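Local coordinates for MUTM (fpg) protein (Thermus thermophilus, PDB 1EE8) that belongs to the MutM (Fpg) family and combines a strand-rich N-terminal domain, an H2TH domain and a C-terminal zinc finger that holds a zinc ion, at residues L182-E185 and E186-L190; F176-A179 and R180-T183; E128-F132 and P133-R137. All blocks are in the same frame, centred on the assembly; numbering follows the deposited sequence.

Overall arrangement
All three interactions lie in the H2TH domain and cluster in one part of the chain. In sequence order interaction 3 comes first, at the start of helix 132-140. Interaction 2 follows in the loop between helices 161-170 and 184-203, and interaction 1 opens helix 184-203. Interactions 1 and 2 have centres about 9 Å apart, share Leu182 and Thr183, and are joined by a salt bridge from Arg177 to Glu186. The centres of interactions 1 and 3 are about 12 Å apart. There Phe132 and Phe136 pack on Glu184, Ala187 and Arg188. Interactions 2 and 3 are about 17 Å apart, centre to centre. Interactions 1 and 3 thus set the start of helix 132-140 against the start of helix 184-203.

Interaction 1 (L182-E185 and E186-L190)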
loop_
_atom_site.group_PDB
_atom_site.type_symbol
_atom_site.label_atom_id
_atom_site.label_comp_id
_atom_site.label_asym_id
_atom_site.label_seq_id
_atom_site.Cartn_x
_atom_site.Cartn_y
_atom_site.Cartn_z
ATOM N N LEU A 182 -18.371 -43.424 -9.934
ATOM C CA LEU A 182 -18.192 -43.957 -8.585
ATOM C C LEU A 182 -19.489 -44.275 -7.865
ATOM O O LEU A 182 -20.463 -43.541 -7.978
ATOM C CB LEU A 182 -17.394 -42.982 -7.711
ATOM C CG LEU A 182 -15.883 -42.853 -7.907
ATOM C CD1 LEU A 182 -15.311 -41.985 -6.787
ATOM C CD2 LEU A 182 -15.232 -44.234 -7.884
ATOM N N THR A 183 -19.491 -45.374 -7.119
ATOM C CA THR A 183 -20.659 -45.756 -6.339
ATOM C C THR A 183 -20.487 -44.992 -5.030
ATOM O O THR A 183 -19.426 -44.416 -4.791
ATOM C CB THR A 183 -20.682 -47.269 -6.033
ATOM O OG1 THR A 183 -19.580 -47.604 -5.176
ATOM C CG2 THR A 183 -20.590 -48.070 -7.323
ATOM N N GLU A 184 -21.507 -44.986 -4.180
ATOM C CA GLU A 184 -21.394 -44.260 -2.922
ATOM C C GLU A 184 -20.366 -44.902 -1.999
ATOM O O GLU A 184 -19.719 -44.223 -1.200
ATOM C CB GLU A 184 -22.750 -44.183 -2.214
ATOM C CG GLU A 184 -22.718 -43.288 -0.986
ATOM C CD GLU A 184 -24.095 -42.968 -0.447
ATOM O OE1 GLU A 184 -24.992 -42.652 -1.258
ATOM O OE2 GLU A 184 -24.278 -43.016 0.792
ATOM N N GLU A 185 -20.220 -46.216 -2.103
ATOM C CA GLU A 185 -19.260 -46.926 -1.273
ATOM C C GLU A 185 -17.853 -46.556 -1.742
ATOM O O GLU A 185 -16.942 -46.382 -0.937
ATOM C CB GLU A 185 -19.496 -48.435 -1.382
ATOM C CG GLU A 185 -18.646 -49.283 -0.459
ATOM C CD GLU A 185 -17.226 -49.421 -0.950
ATOM O OE1 GLU A 185 -17.040 -49.704 -2.158
ATOM O OE2 GLU A 185 -16.300 -49.256 -0.129
ATOM N N GLU A 186 -17.683 -46.432 -3.052
ATOM C CA GLU A 186 -16.390 -46.062 -3.601
ATOM C C GLU A 186 -16.069 -44.628 -3.183
ATOM O O GLU A 186 -14.938 -44.320 -2.792
ATOM C CB GLU A 186 -16.405 -46.215 -5.128
ATOM C CG GLU A 186 -16.298 -47.674 -5.577
ATOM C CD GLU A 186 -16.356 -47.856 -7.080
ATOM O OE1 GLU A 186 -15.734 -48.823 -7.574
ATOM O OE2 GLU A 186 -17.029 -47.056 -7.772
ATOM N N ALA A 187 -17.076 -43.761 -3.234
ATOM C CA ALA A 187 -16.906 -42.365 -2.846
ATOM C C ALA A 187 -16.551 -42.249 -1.372
ATOM O O ALA A 187 -15.754 -41.398 -0.989
ATOM C CB ALA A 187 -18.175 -41.571 -3.139
ATOM N N ARG A 188 -17.152 -43.092 -0.539
ATOM C CA ARG A 188 -16.844 -43.048 0.888
ATOM C C ARG A 188 -15.388 -43.458 1.155
ATOM O O ARG A 188 -14.755 -42.947 2.079
ATOM C CB ARG A 188 -17.798 -43.948 1.689
ATOM C CG ARG A 188 -19.170 -43.322 1.964
ATOM C CD ARG A 188 -19.770 -43.822 3.284
ATOM N NE ARG A 188 -21.035 -43.158 3.621
ATOM C CZ ARG A 188 -22.191 -43.375 2.996
ATOM N NH1 ARG A 188 -22.255 -44.245 1.998
ATOM N NH2 ARG A 188 -23.282 -42.716 3.363
ATOM N N ARG A 189 -14.859 -44.385 0.357
ATOM C CA ARG A 189 -13.472 -44.814 0.536
ATOM C C ARG A 189 -12.526 -43.670 0.178
ATOM O O ARG A 189 -11.557 -43.404 0.889
ATOM C CB ARG A 189 -13.144 -46.018 -0.346
ATOM C CG ARG A 189 -13.742 -47.325 0.117
ATOM C CD ARG A 189 -12.771 -48.470 -0.135
ATOM N NE ARG A 189 -12.411 -48.609 -1.544
ATOM C CZ ARG A 189 -13.200 -49.138 -2.470
ATOM N NH1 ARG A 189 -12.780 -49.222 -3.727
ATOM N NH2 ARG A 189 -14.405 -49.591 -2.141
ATOM N N LEU A 190 -12.817 -43.000 -0.932
ATOM C CA LEU A 190 -11.999 -41.885 -1.385
ATOM C C LEU A 190 -12.068 -40.735 -0.378
ATOM O O LEU A 190 -11.071 -40.048 -0.128
ATOM C CB LEU A 190 -12.475 -41.423 -2.764
ATOM C CG LEU A 190 -11.655 -40.317 -3.438
ATOM C CD1 LEU A 190 -10.177 -40.680 -3.404
ATOM C CD2 LEU A 190 -12.130 -40.130 -4.867
#
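Thr183 and Glu186 form a capping box at the start of helix 184-203. Glu186 N donates to Thr183 OG1 at 3.1 Å. In return Thr183 N donates to Glu186 OE2, also at 3.1 Å, with an N-H...O angle of 160°. The anti side of this oxygen is used, and the donor lies somewhat out of the carboxylate plane. The Thr183 hydroxyl sits between its own backbone N and carbonyl carbon (chi1 66°), where it can meet the first helical turn. The Glu186 chain, extended beyond CG, carries its carboxylate back to the loop. Leu182 CD2 packs 3.3 Å from Glu186 OE2. Ala187 N donates to Thr183 O at 2.9 Å and closes the first turn.

Two salt bridges between residues four apart run along the outer surface. Glu184 OE2 meets the edge of the Arg188 guanidinium, 2.7 Å from NH1 and 2.8 Å from NH2. Both hydrogen bonds are bent and weak, and the two planes are 45° apart. The Glu185 carboxylate meets the Arg189 guanidinium at its edge, the two groups nearly coplanar. The salt bridge is 2.6 Å from Glu185 OE1 to Arg189 NH2, and NH2 also makes a weak hydrogen bond to OE2. The Arg189 chain folds back to reach it.

Further out, Arg177 makes a salt bridge to Glu186 OE2, so that oxygen has a second grip. Arg189 NE donates to Ala171 O. On the inner side Leu182 CD1 lies 4.2 Å from Leu190 CD2, and both leucines pack on Leu146 of helix 146-152. Glu184 and Ala187 rest on Phe136 of helix 132-140, while Leu173 in the preceding loop touches Glu186, Arg189 and Leu190.

Interaction 2 (F176-A179 and R180-T183); sequences FRPA and RSLT
Arg177 reaches over a tight turn to Ser181. Arg177 NE donates to Ser181 OG at 2.8 Å, and the bond is nearly straight at 164°. The serine oxygen lies in the plane of the guanidinium, at its edge. Arg177 NH1 adds a weak bond to Ser181 O at 3.0 Å. A chi1 of 64° and a bend at chi3 fold the Arg177 chain over the turn.

Ser181 OG also works as a donor. It gives its proton to Pro178 O at 2.6 Å, in the carbonyl plane. Ser181 N donates to the same carbonyl oxygen at 3.0 Å, but from above that plane. Pro178 O is thus gripped twice by one residue.

Ala179 is buried on the far side of the turn, where its methyl touches Leu149 of helix 146-152 and Ser142. Its carbonyl O takes a long, weak bond from Leu182 N at 3.4 Å. Leu182 CD2 lies over the centre of one face of the Arg177 guanidinium, 3.4 Å from CZ.

The charge of Arg177 is met by Glu186 in the next helix. With its proton given to Pro178 O, Ser181 OG acts as acceptor for Arg177 NE. This in-plane bond and the weak one to Ser181 O probably limit rotation of the guanidinium.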
loop_
_atom_site.group_PDB
_atom_site.type_symbol
_atom_site.label_atom_id
_atom_site.label_comp_id
_atom_site.label_asym_id
_atom_site.label_seq_id
_atom_site.Cartn_x
_atom_site.Cartn_y
_atom_site.Cartn_z
ATOM N N PHE A 176 -8.304 -42.330 -13.443
ATOM C CA PHE A 176 -8.846 -42.005 -14.756
ATOM C C PHE A 176 -10.319 -42.261 -15.051
ATOM O O PHE A 176 -10.833 -41.789 -16.067
ATOM C CB PHE A 176 -7.980 -42.697 -15.809
ATOM C CG PHE A 176 -6.514 -42.655 -15.489
ATOM C CD1 PHE A 176 -5.873 -43.766 -14.942
ATOM C CD2 PHE A 176 -5.784 -41.485 -15.674
ATOM C CE1 PHE A 176 -4.534 -43.711 -14.581
ATOM C CE2 PHE A 176 -4.441 -41.423 -15.313
ATOM C CZ PHE A 176 -3.815 -42.537 -14.766
ATOM N N ARG A 177 -11.010 -42.985 -14.179
ATOM C CA ARG A 177 -12.419 -43.264 -14.415
ATOM C C ARG A 177 -13.268 -42.018 -14.186
ATOM O O ARG A 177 -12.895 -41.136 -13.410
ATOM C CB ARG A 177 -12.904 -44.389 -13.496
ATOM C CG ARG A 177 -12.862 -44.042 -12.021
ATOM C CD ARG A 177 -13.219 -45.236 -11.155
ATOM N NE ARG A 177 -14.645 -45.546 -11.181
ATOM C CZ ARG A 177 -15.220 -46.469 -10.415
ATOM N NH1 ARG A 177 -16.525 -46.681 -10.499
ATOM N NH2 ARG A 177 -14.488 -47.185 -9.567
ATOM N N PRO A 178 -14.418 -41.922 -14.873
ATOM C CA PRO A 178 -15.296 -40.760 -14.707
ATOM C C PRO A 178 -15.650 -40.602 -13.234
ATOM O O PRO A 178 -15.942 -41.586 -12.556
ATOM C CB PRO A 178 -16.510 -41.124 -15.561
ATOM C CG PRO A 178 -15.895 -41.935 -16.678
ATOM C CD PRO A 178 -14.930 -42.828 -15.918
ATOM N N ALA A 179 -15.619 -39.371 -12.737
ATOM C CA ALA A 179 -15.932 -39.112 -11.336
ATOM C C ALA A 179 -17.318 -39.611 -10.947
ATOM O O ALA A 179 -17.517 -40.126 -9.843
ATOM C CB ALA A 179 -15.820 -37.625 -11.046
ATOM N N ARG A 180 -18.274 -39.451 -11.855
ATOM C CA ARG A 180 -19.648 -39.874 -11.601
ATOM C C ARG A 180 -19.828 -41.390 -11.598
ATOM O O ARG A 180 -20.803 -41.906 -11.045
ATOM C CB ARG A 180 -20.587 -39.255 -12.642
ATOM C CG ARG A 180 -20.164 -39.500 -14.081
ATOM C CD ARG A 180 -21.261 -39.076 -15.039
ATOM N NE ARG A 180 -21.834 -37.795 -14.641
ATOM C CZ ARG A 180 -22.808 -37.172 -15.296
ATOM N NH1 ARG A 180 -23.321 -37.711 -16.396
ATOM N NH2 ARG A 180 -23.277 -36.012 -14.839
ATOM N N SER A 181 -18.893 -42.101 -12.218
ATOM C CA SER A 181 -18.970 -43.554 -12.286
ATOM C C SER A 181 -18.836 -44.192 -10.914
ATOM O O SER A 181 -19.155 -45.366 -10.742
ATOM C CB SER A 181 -17.873 -44.106 -13.202
ATOM O OG SER A 181 -16.606 -44.055 -12.571
ATOM N N LEU A 182 -18.371 -43.424 -9.934
ATOM C CA LEU A 182 -18.192 -43.957 -8.585
ATOM C C LEU A 182 -19.489 -44.275 -7.865
ATOM O O LEU A 182 -20.463 -43.541 -7.978
ATOM C CB LEU A 182 -17.394 -42.982 -7.711
ATOM C CG LEU A 182 -15.883 -42.853 -7.907
ATOM C CD1 LEU A 182 -15.311 -41.985 -6.787
ATOM C CD2 LEU A 182 -15.232 -44.234 -7.884
ATOM N N THR A 183 -19.491 -45.374 -7.119
ATOM C CA THR A 183 -20.659 -45.756 -6.339
ATOM C C THR A 183 -20.487 -44.992 -5.030
ATOM O O THR A 183 -19.426 -44.416 -4.791
ATOM C CB THR A 183 -20.682 -47.269 -6.033
ATOM O OG1 THR A 183 -19.580 -47.604 -5.176
ATOM C CG2 THR A 183 -20.590 -48.070 -7.323
#

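Interaction 3 (E128-F132 and P133-R137)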
loop_
_atom_site.group_PDB
_atom_site.type_symbol
_atom_site.label_atom_id
_atom_site.label_comp_id
_atom_site.label_asym_id
_atom_site.label_seq_id
_atom_site.Cartn_x
_atom_site.Cartn_y
_atom_site.Cartn_z
ATOM N N GLU A 128 -14.543 -29.922 9.907
ATOM C CA GLU A 128 -15.889 -30.448 10.088
ATOM C C GLU A 128 -16.748 -30.046 8.895
ATOM O O GLU A 128 -17.768 -30.675 8.608
ATOM C CB GLU A 128 -16.483 -29.878 11.376
ATOM C CG GLU A 128 -15.637 -30.167 12.614
ATOM C CD GLU A 128 -15.409 -28.939 13.484
ATOM O OE1 GLU A 128 -14.749 -29.076 14.538
ATOM O OE2 GLU A 128 -15.884 -27.840 13.114
ATOM N N ALA A 129 -16.313 -29.002 8.196
ATOM C CA ALA A 129 -17.032 -28.489 7.035
ATOM C C ALA A 129 -16.913 -29.398 5.812
ATOM O O ALA A 129 -17.763 -29.363 4.923
ATOM C CB ALA A 129 -16.530 -27.088 6.698
ATOM N N PHE A 130 -15.851 -30.197 5.754
ATOM C CA PHE A 130 -15.673 -31.114 4.632
ATOM C C PHE A 130 -16.590 -32.306 4.910
ATOM O O PHE A 130 -16.236 -33.198 5.691
ATOM C CB PHE A 130 -14.215 -31.576 4.549
ATOM C CG PHE A 130 -13.917 -32.435 3.349
ATOM C CD1 PHE A 130 -13.178 -33.605 3.482
ATOM C CD2 PHE A 130 -14.372 -32.073 2.086
ATOM C CE1 PHE A 130 -12.898 -34.400 2.375
ATOM C CE2 PHE A 130 -14.098 -32.861 0.978
ATOM C CZ PHE A 130 -13.360 -34.028 1.122
ATOM N N ALA A 131 -17.760 -32.312 4.270
ATOM C CA ALA A 131 -18.759 -33.364 4.467
ATOM C C ALA A 131 -18.973 -34.262 3.253
ATOM O O ALA A 131 -18.876 -33.820 2.107
ATOM C CB ALA A 131 -20.087 -32.736 4.881
ATOM N N PHE A 132 -19.296 -35.525 3.520
ATOM C CA PHE A 132 -19.499 -36.510 2.464
ATOM C C PHE A 132 -20.643 -36.219 1.485
ATOM O O PHE A 132 -20.488 -36.396 0.273
ATOM C CB PHE A 132 -19.677 -37.903 3.083
ATOM C CG PHE A 132 -19.833 -38.993 2.068
ATOM C CD1 PHE A 132 -21.087 -39.522 1.783
ATOM C CD2 PHE A 132 -18.733 -39.443 1.346
ATOM C CE1 PHE A 132 -21.247 -40.480 0.791
ATOM C CE2 PHE A 132 -18.881 -40.398 0.350
ATOM C CZ PHE A 132 -20.139 -40.920 0.068
ATOM N N PRO A 133 -21.809 -35.781 1.989
ATOM C CA PRO A 133 -22.923 -35.492 1.080
ATOM C C PRO A 133 -22.506 -34.541 -0.042
ATOM O O PRO A 133 -22.702 -34.835 -1.225
ATOM C CB PRO A 133 -23.970 -34.879 2.010
ATOM C CG PRO A 133 -23.732 -35.632 3.296
ATOM C CD PRO A 133 -22.216 -35.601 3.394
ATOM N N GLY A 134 -21.929 -33.404 0.337
ATOM C CA GLY A 134 -21.484 -32.433 -0.646
ATOM C C GLY A 134 -20.408 -33.017 -1.542
ATOM O O GLY A 134 -20.457 -32.874 -2.767
ATOM N N PHE A 135 -19.436 -33.687 -0.927
ATOM C CA PHE A 135 -18.344 -34.306 -1.668
ATOM C C PHE A 135 -18.898 -35.289 -2.689
ATOM O O PHE A 135 -18.565 -35.224 -3.875
ATOM C CB PHE A 135 -17.388 -35.023 -0.700
ATOM C CG PHE A 135 -16.279 -35.778 -1.388
ATOM C CD1 PHE A 135 -16.273 -37.172 -1.402
ATOM C CD2 PHE A 135 -15.251 -35.096 -2.037
ATOM C CE1 PHE A 135 -15.255 -37.879 -2.054
ATOM C CE2 PHE A 135 -14.229 -35.789 -2.692
ATOM C CZ PHE A 135 -14.234 -37.186 -2.699
ATOM N N PHE A 136 -19.760 -36.189 -2.227
ATOM C CA PHE A 136 -20.366 -37.183 -3.100
ATOM C C PHE A 136 -21.143 -36.492 -4.225
ATOM O O PHE A 136 -20.962 -36.820 -5.400
ATOM C CB PHE A 136 -21.285 -38.108 -2.282
ATOM C CG PHE A 136 -21.879 -39.240 -3.078
ATOM C CD1 PHE A 136 -21.097 -39.972 -3.968
ATOM C CD2 PHE A 136 -23.215 -39.590 -2.922
ATOM C CE1 PHE A 136 -21.638 -41.034 -4.692
ATOM C CE2 PHE A 136 -23.766 -40.651 -3.641
ATOM C CZ PHE A 136 -22.977 -41.375 -4.528
ATOM N N ARG A 137 -21.994 -35.532 -3.868
ATOM C CA ARG A 137 -22.765 -34.803 -4.874
ATOM C C ARG A 137 -21.829 -34.149 -5.885
ATOM O O ARG A 137 -22.099 -34.149 -7.092
ATOM C CB ARG A 137 -23.638 -33.726 -4.218
ATOM C CG ARG A 137 -24.330 -32.810 -5.230
ATOM C CD ARG A 137 -25.403 -31.904 -4.606
ATOM N NE ARG A 137 -24.923 -31.107 -3.476
ATOM C CZ ARG A 137 -24.895 -31.530 -2.212
ATOM N NH1 ARG A 137 -25.318 -32.750 -1.901
ATOM N NH2 ARG A 137 -24.445 -30.732 -1.256
#
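Phe135 N donates to Ala131 O at 3.1 Å, and Phe136 N donates to Phe132 O at 2.6 Å. These two bonds start helix 132-140. The first lies in the carbonyl plane of Ala131. The second is short and nearly straight, with the donor almost in line with the Phe132 carbonyl. Arg137 N continues the pattern with a bond to Pro133 O at 2.8 Å. Before the helix the chain runs extended through Phe130 and Ala131, and Ala131 holds the N-cap position.

Pro133 is the second residue of the helix. It lacks a backbone N-H, but the first turn of a helix needs none there. Pro133 CD packs 3.9 Å from the methyl CB of Ala131.

This helix start belongs to the H2TH (helix-two-turns-helix) region of the family, and it faces the start of helix 184-203. Phe132 packs there on Glu184 and Arg188.

Phe132 and Phe136, one turn apart, lie side by side. The same chi1, near 180° in both, sends the two rings off the helix in the same direction. Their planes are only 9° apart, but the rings are slid so far that they barely overlap, with centroids 5.5 Å apart. The face of Phe132 is met instead by Phe136 CB, 3.8 Å from Phe132 CZ, in a CH-pi contact.

Phe130 and Phe135 form a separate, offset edge-to-face pair. The edge of Phe130 is turned toward the face of Phe135, with planes at 72° and centroids 5.6 Å apart. Phe130 CZ comes within 3.8 Å of Phe135 CD2. Phe130 also meets the ring of Tyr191 of helix 184-203, whose hydroxyl is hydrogen-bonded to Phe130 O.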